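Long-range contacts in ORF 37 (Human herpesvirus 8 type M, PDB 3FHD), which cuts double- and single-stranded DNA as an endonuclease and exonuclease, processing branched or non-linear viral DNA into unit-length genomes for packaging: residues A[96-100]-A[153-157]; A[137-141]-A[231-235]; A[224-230]-A[255-259]. All coordinates share one frame; numbering follows the deposited sequence.

Contact 1 of 3, residues A[96-100]-A[153-157]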
loop_
_atom_site.group_PDB
_atom_site.type_symbol
_atom_site.label_atom_id
_atom_site.label_comp_id
_atom_site.label_asym_id
_atom_site.label_seq_id
_atom_site.Cartn_x
_atom_site.Cartn_y
_atom_site.Cartn_z
ATOM N N VAL A 96 16.932 15.870 -4.403
ATOM C CA VAL A 96 16.017 16.098 -3.259
ATOM C C VAL A 96 16.503 15.675 -1.877
ATOM O O VAL A 96 15.885 16.060 -0.868
ATOM C CB VAL A 96 14.600 15.449 -3.459
ATOM C CG1 VAL A 96 14.013 15.817 -4.790
ATOM C CG2 VAL A 96 14.645 13.929 -3.246
ATOM N N GLY A 97 17.569 14.884 -1.826
ATOM C CA GLY A 97 18.070 14.289 -0.571
ATOM C C GLY A 97 18.256 15.277 0.570
ATOM O O GLY A 97 17.730 15.070 1.661
ATOM N N GLU A 98 18.979 16.363 0.302
ATOM C CA GLU A 98 19.215 17.421 1.279
ATOM C C GLU A 98 17.905 18.045 1.770
ATOM O O GLU A 98 17.677 18.166 2.979
ATOM C CB GLU A 98 20.103 18.510 0.662
ATOM N N PHE A 99 17.050 18.435 0.828
ATOM C CA PHE A 99 15.742 19.006 1.155
ATOM C C PHE A 99 14.863 18.117 2.085
ATOM O O PHE A 99 14.194 18.634 2.979
ATOM C CB PHE A 99 14.999 19.411 -0.131
ATOM C CG PHE A 99 13.660 20.063 0.114
ATOM C CD1 PHE A 99 13.578 21.356 0.627
ATOM C CD2 PHE A 99 12.483 19.388 -0.194
ATOM C CE1 PHE A 99 12.333 21.951 0.853
ATOM C CE2 PHE A 99 11.233 19.967 0.019
ATOM C CZ PHE A 99 11.152 21.244 0.549
ATOM N N ILE A 100 14.883 16.796 1.888
ATOM C CA ILE A 100 14.117 15.878 2.757
ATOM C C ILE A 100 14.956 15.190 3.849
ATOM O O ILE A 100 14.458 14.324 4.571
ATOM C CB ILE A 100 13.341 14.801 1.950
ATOM C CG1 ILE A 100 14.315 13.789 1.302
ATOM C CG2 ILE A 100 12.407 15.475 0.931
ATOM C CD1 ILE A 100 13.626 12.674 0.522
ATOM N N LEU A 153 2.982 12.968 3.703
ATOM C CA LEU A 153 3.584 14.204 4.295
ATOM C C LEU A 153 4.946 14.563 3.697
ATOM O O LEU A 153 5.441 15.686 3.877
ATOM C CB LEU A 153 3.742 14.069 5.813
ATOM C CG LEU A 153 2.531 13.701 6.675
ATOM C CD1 LEU A 153 2.942 13.716 8.167
ATOM C CD2 LEU A 153 1.283 14.560 6.409
ATOM N N ASN A 154 5.560 13.610 3.013
ATOM C CA ASN A 154 6.874 13.802 2.413
ATOM C C ASN A 154 6.677 14.527 1.072
ATOM O O ASN A 154 5.865 14.110 0.260
ATOM C CB ASN A 154 7.600 12.451 2.211
ATOM C CG ASN A 154 9.006 12.614 1.644
ATOM O OD1 ASN A 154 9.192 13.239 0.598
ATOM N ND2 ASN A 154 10.006 12.048 2.328
ATOM N N PRO A 155 7.410 15.621 0.848
ATOM C CA PRO A 155 7.149 16.364 -0.388
ATOM C C PRO A 155 7.511 15.660 -1.700
ATOM O O PRO A 155 7.095 16.140 -2.760
ATOM C CB PRO A 155 8.024 17.615 -0.223
ATOM C CG PRO A 155 9.134 17.148 0.664
ATOM C CD PRO A 155 8.446 16.279 1.674
ATOM N N VAL A 156 8.249 14.547 -1.647
ATOM C CA VAL A 156 8.581 13.807 -2.877
ATOM C C VAL A 156 7.668 12.608 -3.141
ATOM O O VAL A 156 7.821 11.979 -4.171
ATOM C CB VAL A 156 10.091 13.371 -2.980
ATOM C CG1 VAL A 156 11.023 14.546 -2.593
ATOM C CG2 VAL A 156 10.381 12.092 -2.166
ATOM N N TRP A 157 6.722 12.327 -2.229
ATOM C CA TRP A 157 5.773 11.181 -2.327
ATOM C C TRP A 157 5.149 11.011 -3.715
ATOM O O TRP A 157 5.281 9.940 -4.321
ATOM C CB TRP A 157 4.646 11.315 -1.265
ATOM C CG TRP A 157 3.865 10.063 -1.023
ATOM C CD1 TRP A 157 2.532 9.868 -1.251
ATOM C CD2 TRP A 157 4.366 8.829 -0.465
ATOM N NE1 TRP A 157 2.182 8.579 -0.894
ATOM C CE2 TRP A 157 3.285 7.926 -0.406
ATOM C CE3 TRP A 157 5.630 8.403 -0.016
ATOM C CZ2 TRP A 157 3.423 6.609 0.107
ATOM C CZ3 TRP A 157 5.772 7.080 0.490
ATOM C CH2 TRP A 157 4.668 6.203 0.519
#
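Ile100 turns its CG1 branch into the crowded position between backbone N and carbonyl carbon (chi1 69°), which leaves CG2 beside N and aimed at Pro155 and Val156, while Phe99, with CG opposite the backbone N (chi1 -178°), reaches the same proline obliquely. The contact is mainly apolar, with the Asn154 amide crossing Ile100 at about a right angle. Ile100 CG2 sits 3.7 Å from Pro155 CG and 3.9 Å from Val156 CG1, resting where the two side chains meet. Phe99 CE2 approaches the same ring carbon, Pro155 CG, at 3.6 Å, so one corner of the proline is gripped from two residues of the helix. One turn earlier, Val96 CG2 lies 3.7 Å from Val156 CG1, methyl against methyl. Leu54 of helix 47-55 touches Phe99, Pro155 and Val156, adding a third side to this partly buried cluster.

An internal bond braces the loop: Val156 N donates to Asn154 OD1 at 2.8 Å, nearly straight (166°) and in the carbonyl plane. With the type I turn from Asn154 to Trp157, this is an Asx turn, a capping arrangement that leads the chain into helix 157-161 while Pro155 and Val156 pack against helix 83-100.

Contact 2 of 3, residues A[137-141]-A[231-235]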
loop_
_atom_site.group_PDB
_atom_site.type_symbol
_atom_site.label_atom_id
_atom_site.label_comp_id
_atom_site.label_asym_id
_atom_site.label_seq_id
_atom_site.Cartn_x
_atom_site.Cartn_y
_atom_site.Cartn_z
ATOM N N ARG A 137 20.475 -3.326 -5.569
ATOM C CA ARG A 137 19.204 -2.711 -5.895
ATOM C C ARG A 137 18.293 -2.783 -4.661
ATOM O O ARG A 137 17.617 -1.813 -4.302
ATOM C CB ARG A 137 18.570 -3.392 -7.110
ATOM C CG ARG A 137 19.279 -3.076 -8.434
ATOM C CD ARG A 137 18.412 -3.444 -9.672
ATOM N NE ARG A 137 18.087 -4.872 -9.712
ATOM C CZ ARG A 137 18.867 -5.844 -10.165
ATOM N NH1 ARG A 137 20.081 -5.592 -10.654
ATOM N NH2 ARG A 137 18.419 -7.096 -10.129
ATOM N N HIS A 138 18.293 -3.938 -4.015
ATOM C CA HIS A 138 17.563 -4.141 -2.761
ATOM C C HIS A 138 17.959 -3.113 -1.702
ATOM O O HIS A 138 17.091 -2.512 -1.013
ATOM C CB HIS A 138 17.813 -5.554 -2.222
ATOM C CG HIS A 138 17.082 -5.850 -0.944
ATOM N ND1 HIS A 138 17.697 -6.402 0.154
ATOM C CD2 HIS A 138 15.789 -5.659 -0.593
ATOM C CE1 HIS A 138 16.819 -6.535 1.131
ATOM N NE2 HIS A 138 15.654 -6.091 0.703
ATOM N N HIS A 139 19.263 -2.912 -1.553
ATOM C CA HIS A 139 19.752 -1.923 -0.599
ATOM C C HIS A 139 19.261 -0.495 -0.922
ATOM O O HIS A 139 18.760 0.185 -0.027
ATOM C CB HIS A 139 21.277 -1.968 -0.449
ATOM C CG HIS A 139 21.774 -1.048 0.614
ATOM N ND1 HIS A 139 21.877 -1.423 1.934
ATOM C CD2 HIS A 139 22.174 0.244 0.559
ATOM C CE1 HIS A 139 22.351 -0.414 2.643
ATOM N NE2 HIS A 139 22.524 0.614 1.833
ATOM N N ILE A 140 19.343 -0.082 -2.183
ATOM C CA ILE A 140 18.794 1.207 -2.614
ATOM C C ILE A 140 17.281 1.354 -2.291
ATOM O O ILE A 140 16.819 2.366 -1.721
ATOM C CB ILE A 140 19.123 1.491 -4.116
ATOM C CG1 ILE A 140 20.644 1.786 -4.344
ATOM C CG2 ILE A 140 18.207 2.585 -4.688
ATOM C CD1 ILE A 140 21.158 2.998 -3.628
ATOM N N CYS A 141 16.499 0.336 -2.637
ATOM C CA CYS A 141 15.061 0.374 -2.403
ATOM C C CYS A 141 14.710 0.486 -0.914
ATOM O O CYS A 141 13.762 1.207 -0.520
ATOM C CB CYS A 141 14.416 -0.841 -3.063
ATOM S SG CYS A 141 14.488 -0.758 -4.878
ATOM N N GLN A 231 9.801 0.206 -3.653
ATOM C CA GLN A 231 9.853 -0.136 -5.071
ATOM C C GLN A 231 10.318 -1.622 -5.182
ATOM O O GLN A 231 11.068 -2.110 -4.303
ATOM C CB GLN A 231 10.863 0.778 -5.774
ATOM C CG GLN A 231 10.560 2.279 -5.624
ATOM C CD GLN A 231 11.739 3.161 -6.045
ATOM O OE1 GLN A 231 11.793 3.642 -7.186
ATOM N NE2 GLN A 231 12.686 3.378 -5.121
ATOM N N SER A 232 9.891 -2.336 -6.218
ATOM C CA SER A 232 10.472 -3.642 -6.549
ATOM C C SER A 232 11.922 -3.525 -7.049
ATOM O O SER A 232 12.170 -2.947 -8.105
ATOM C CB SER A 232 9.636 -4.398 -7.612
ATOM O OG SER A 232 10.420 -5.476 -8.166
ATOM N N PRO A 233 12.903 -4.110 -6.316
ATOM C CA PRO A 233 14.286 -4.037 -6.826
ATOM C C PRO A 233 14.530 -4.930 -8.040
ATOM O O PRO A 233 15.521 -4.745 -8.747
ATOM C CB PRO A 233 15.133 -4.491 -5.626
ATOM C CG PRO A 233 14.174 -5.375 -4.809
ATOM C CD PRO A 233 12.816 -4.764 -5.001
ATOM N N GLN A 234 13.653 -5.899 -8.282
ATOM C CA GLN A 234 13.889 -6.846 -9.360
ATOM C C GLN A 234 13.367 -6.343 -10.704
ATOM O O GLN A 234 13.942 -6.665 -11.724
ATOM C CB GLN A 234 13.299 -8.211 -9.030
ATOM C CG GLN A 234 13.990 -8.931 -7.849
ATOM C CD GLN A 234 15.451 -9.256 -8.144
ATOM O OE1 GLN A 234 16.269 -8.366 -8.422
ATOM N NE2 GLN A 234 15.786 -10.530 -8.087
ATOM N N ASN A 235 12.332 -5.496 -10.685
ATOM C CA ASN A 235 11.775 -4.958 -11.957
ATOM C C ASN A 235 11.656 -3.434 -12.076
ATOM O O ASN A 235 11.673 -2.887 -13.189
ATOM C CB ASN A 235 10.439 -5.646 -12.290
ATOM C CG ASN A 235 9.430 -5.545 -11.163
ATOM O OD1 ASN A 235 9.000 -4.453 -10.796
ATOM N ND2 ASN A 235 9.047 -6.696 -10.605
HETATM O O HOH W 1 11.863 1.787 -2.485
#
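Arg137 and Cys141, on one side of helix 134-147, receive the irregular chain that leaves strand 230-231, in a buried contact that combines apolar packing with side-chain and water-mediated bonds. Pro233 fills the middle. Pro233 CB lies 3.6 Å from His138 N, close against the helix backbone, and 3.9 Å from Cys141 SG. Cys141 SG also lies 3.7 Å from Gln231 O, in the peptide that joins Gln231 to Ser232; this carbonyl oxygen is bonded to the hydroxyl of Tyr409.

The loop contains an ST motif: Asn235 N donates to Ser232 OG, which is also held by Glu408 of helix 394-412, and that carboxylate takes Gln234 N as well. Arg137 reaches further along the loop, to Pro233 and Gln234. A bend at chi3 (-60°) folds the chain so that Arg137 NE reaches Pro233 O at 2.7 Å; the acceptor lies in the guanidinium plane, and the NE donor nearly on the line of the C=O bond. Arg137 NH2 reaches one residue further, to Gln234 OE1 at 3.0 Å. Here both groups are a little tilted, although the guanidinium and amide planes are only 16° apart. Two bonds along one edge should thus fix the rotation of the guanidinium.

At the other end of the contact a water donates to Cys141 O (2.8 Å) and accepts from Gln231 N and, at 3.2 Å, from Gln231 NE2. The Gln231 amide is further anchored to helix 83-100, NE2 on Asn89 and OE1 on Arg85.

Contact 3 of 3, residues A[224-230]-A[255-259]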
loop_
_atom_site.group_PDB
_atom_site.type_symbol
_atom_site.label_atom_id
_atom_site.label_comp_id
_atom_site.label_asym_id
_atom_site.label_seq_id
_atom_site.Cartn_x
_atom_site.Cartn_y
_atom_site.Cartn_z
ATOM N N CYS A 224 5.796 -2.068 13.275
ATOM C CA CYS A 224 6.118 -0.869 12.557
ATOM C C CYS A 224 4.824 -0.198 12.148
ATOM O O CYS A 224 3.941 -0.829 11.523
ATOM C CB CYS A 224 6.993 -1.183 11.343
ATOM S SG CYS A 224 7.512 0.306 10.473
ATOM N N LEU A 225 4.731 1.078 12.520
ATOM C CA LEU A 225 3.589 1.907 12.221
ATOM C C LEU A 225 3.825 2.812 11.013
ATOM O O LEU A 225 2.858 3.244 10.408
ATOM C CB LEU A 225 3.175 2.743 13.454
ATOM N N ASP A 226 5.088 3.107 10.684
ATOM C CA ASP A 226 5.387 4.011 9.556
ATOM C C ASP A 226 6.346 3.406 8.500
ATOM O O ASP A 226 7.539 3.260 8.738
ATOM C CB ASP A 226 5.905 5.375 10.049
ATOM C CG ASP A 226 4.945 6.044 11.025
ATOM O OD1 ASP A 226 3.814 6.375 10.616
ATOM O OD2 ASP A 226 5.314 6.213 12.206
ATOM N N TYR A 227 5.782 3.076 7.344
ATOM C CA TYR A 227 6.483 2.491 6.188
ATOM C C TYR A 227 6.489 3.482 5.041
ATOM O O TYR A 227 5.448 4.046 4.744
ATOM C CB TYR A 227 5.689 1.282 5.680
ATOM C CG TYR A 227 5.929 0.081 6.528
ATOM C CD1 TYR A 227 7.063 -0.679 6.318
ATOM C CD2 TYR A 227 5.068 -0.278 7.547
ATOM C CE1 TYR A 227 7.332 -1.770 7.064
ATOM C CE2 TYR A 227 5.346 -1.408 8.332
ATOM C CZ TYR A 227 6.492 -2.135 8.067
ATOM O OH TYR A 227 6.868 -3.263 8.777
ATOM N N GLY A 228 7.629 3.593 4.356
ATOM C CA GLY A 228 7.745 4.423 3.169
ATOM C C GLY A 228 7.326 3.647 1.921
ATOM O O GLY A 228 6.577 2.669 1.989
ATOM N N PHE A 229 7.803 4.103 0.773
ATOM C CA PHE A 229 7.428 3.480 -0.466
ATOM C C PHE A 229 8.500 2.446 -0.888
ATOM O O PHE A 229 9.665 2.786 -1.028
ATOM C CB PHE A 229 7.315 4.536 -1.568
ATOM C CG PHE A 229 6.628 4.007 -2.800
ATOM C CD1 PHE A 229 5.326 3.494 -2.726
ATOM C CD2 PHE A 229 7.282 4.002 -4.013
ATOM C CE1 PHE A 229 4.670 2.994 -3.902
ATOM C CE2 PHE A 229 6.670 3.521 -5.156
ATOM C CZ PHE A 229 5.373 3.009 -5.098
ATOM N N MET A 230 8.078 1.199 -1.047
ATOM C CA MET A 230 8.968 0.098 -1.372
ATOM C C MET A 230 8.839 -0.245 -2.844
ATOM O O MET A 230 7.891 -0.942 -3.220
ATOM C CB MET A 230 8.580 -1.123 -0.547
ATOM C CG MET A 230 8.943 -0.905 0.918
ATOM S SD MET A 230 8.321 -2.056 2.148
ATOM C CE MET A 230 6.785 -2.569 1.478
ATOM N N ARG A 255 18.003 -0.270 7.776
ATOM C CA ARG A 255 16.834 -0.584 6.956
ATOM C C ARG A 255 15.868 -1.564 7.642
ATOM O O ARG A 255 16.182 -2.123 8.710
ATOM C CB ARG A 255 17.322 -1.187 5.632
ATOM N N LEU A 256 14.705 -1.780 7.016
ATOM C CA LEU A 256 13.676 -2.695 7.548
ATOM C C LEU A 256 14.020 -4.164 7.397
ATOM O O LEU A 256 14.637 -4.576 6.405
ATOM C CB LEU A 256 12.294 -2.439 6.919
ATOM C CG LEU A 256 11.489 -1.289 7.533
ATOM C CD1 LEU A 256 10.321 -0.971 6.633
ATOM C CD2 LEU A 256 11.018 -1.573 8.971
ATOM N N GLN A 257 13.606 -4.933 8.403
ATOM C CA GLN A 257 13.709 -6.384 8.416
ATOM C C GLN A 257 12.312 -6.955 8.650
ATOM O O GLN A 257 11.748 -6.826 9.745
ATOM C CB GLN A 257 14.657 -6.863 9.526
ATOM C CG GLN A 257 16.055 -7.254 9.049
ATOM C CD GLN A 257 16.914 -7.944 10.128
ATOM O OE1 GLN A 257 16.619 -7.898 11.331
ATOM N NE2 GLN A 257 17.990 -8.565 9.688
ATOM N N PHE A 258 11.769 -7.583 7.611
ATOM C CA PHE A 258 10.560 -8.374 7.715
ATOM C C PHE A 258 10.901 -9.800 8.202
ATOM O O PHE A 258 11.651 -10.533 7.546
ATOM C CB PHE A 258 9.874 -8.460 6.346
ATOM C CG PHE A 258 9.324 -7.156 5.840
ATOM C CD1 PHE A 258 8.113 -6.653 6.330
ATOM C CD2 PHE A 258 9.981 -6.453 4.840
ATOM C CE1 PHE A 258 7.576 -5.446 5.860
ATOM C CE2 PHE A 258 9.437 -5.221 4.344
ATOM C CZ PHE A 258 8.229 -4.737 4.867
ATOM N N ASP A 259 10.371 -10.194 9.356
ATOM C CA ASP A 259 10.455 -11.590 9.791
ATOM C C ASP A 259 9.709 -12.458 8.764
ATOM O O ASP A 259 8.630 -12.065 8.296
ATOM C CB ASP A 259 9.814 -11.749 11.176
ATOM C CG ASP A 259 10.084 -13.103 11.805
ATOM O OD1 ASP A 259 11.270 -13.481 11.932
ATOM O OD2 ASP A 259 9.112 -13.785 12.205
#
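Tyr227 and Phe258 meet rim to rim in a buried contact, their side chains coming from opposite directions and their ring planes only 5° apart. The centroids are 5.9 Å apart, and neither ring lies over the face of the other, so this is no stack. Tyr227 CE1 comes to 3.8 Å from Phe258 CZ, and Tyr227 OH to 3.7 Å from Phe258 CE1. Both residues place CG beside their own backbone N and opposite the carbonyl carbon (chi1 -79° for Tyr227, -67° for Phe258), which carries each ring off its chain and toward the other segment, where the two rims meet.

Met230 meets the same rim from the CZ-CE2 side, while Tyr227 meets it at CZ and CE1. A near-anti chi2 carries Met230 SD to the edge of the Phe258 ring, in its plane and 3.8 Å from Phe258 CZ; the unstaggered chi3 only turns the terminal methyl. This is a Met-aromatic contact of the edge type. Strand 256-259 pairs with 248-250 in a two-stranded antiparallel hairpin, and Val248 on the partner strand touches Tyr227, Leu256 and Phe258 together.

Leu256 points its CD1 methyl at the CD1-CE1 side of the tyrosine, although the modelled separation there is too short to be trusted. Leu256 CD2 lies 4.3 Å from Cys224 SG. Cys224 SG in turn sits 3.5 Å above one face of the Tyr227 ring, displaced toward the rim, so the loop folds back on its own aromatic residue. The Tyr227 side chain is about 7 Å from that of Asp243, a magnesium ligand, and about 11 Å from the bound ion, close to the metal centre of this PD-(D/E)XK nuclease without being part of it.

How the contacts relate
Along the chain the segments alternate: contact 2 crosses both contact 1 and contact 3, whereas contact 1 closes before contact 3 opens. Contacts 2 and 3 have centres 14 Å apart and adjoin in sequence at residues 230 and 231; the centre of contact 1 lies 19 Å from that of contact 2 and 18 Å from that of contact 3. Helix 83-100 carries part of contact 1 and flanks contact 2 through Met86, while helix 134-147 bears contact 2 and reaches contact 3 through Glu145. Trp157 packs on Gly228 and Phe229, joining contacts 1 and 3. The helical N-terminal part is thereby tied to the chain that leads into the metal site.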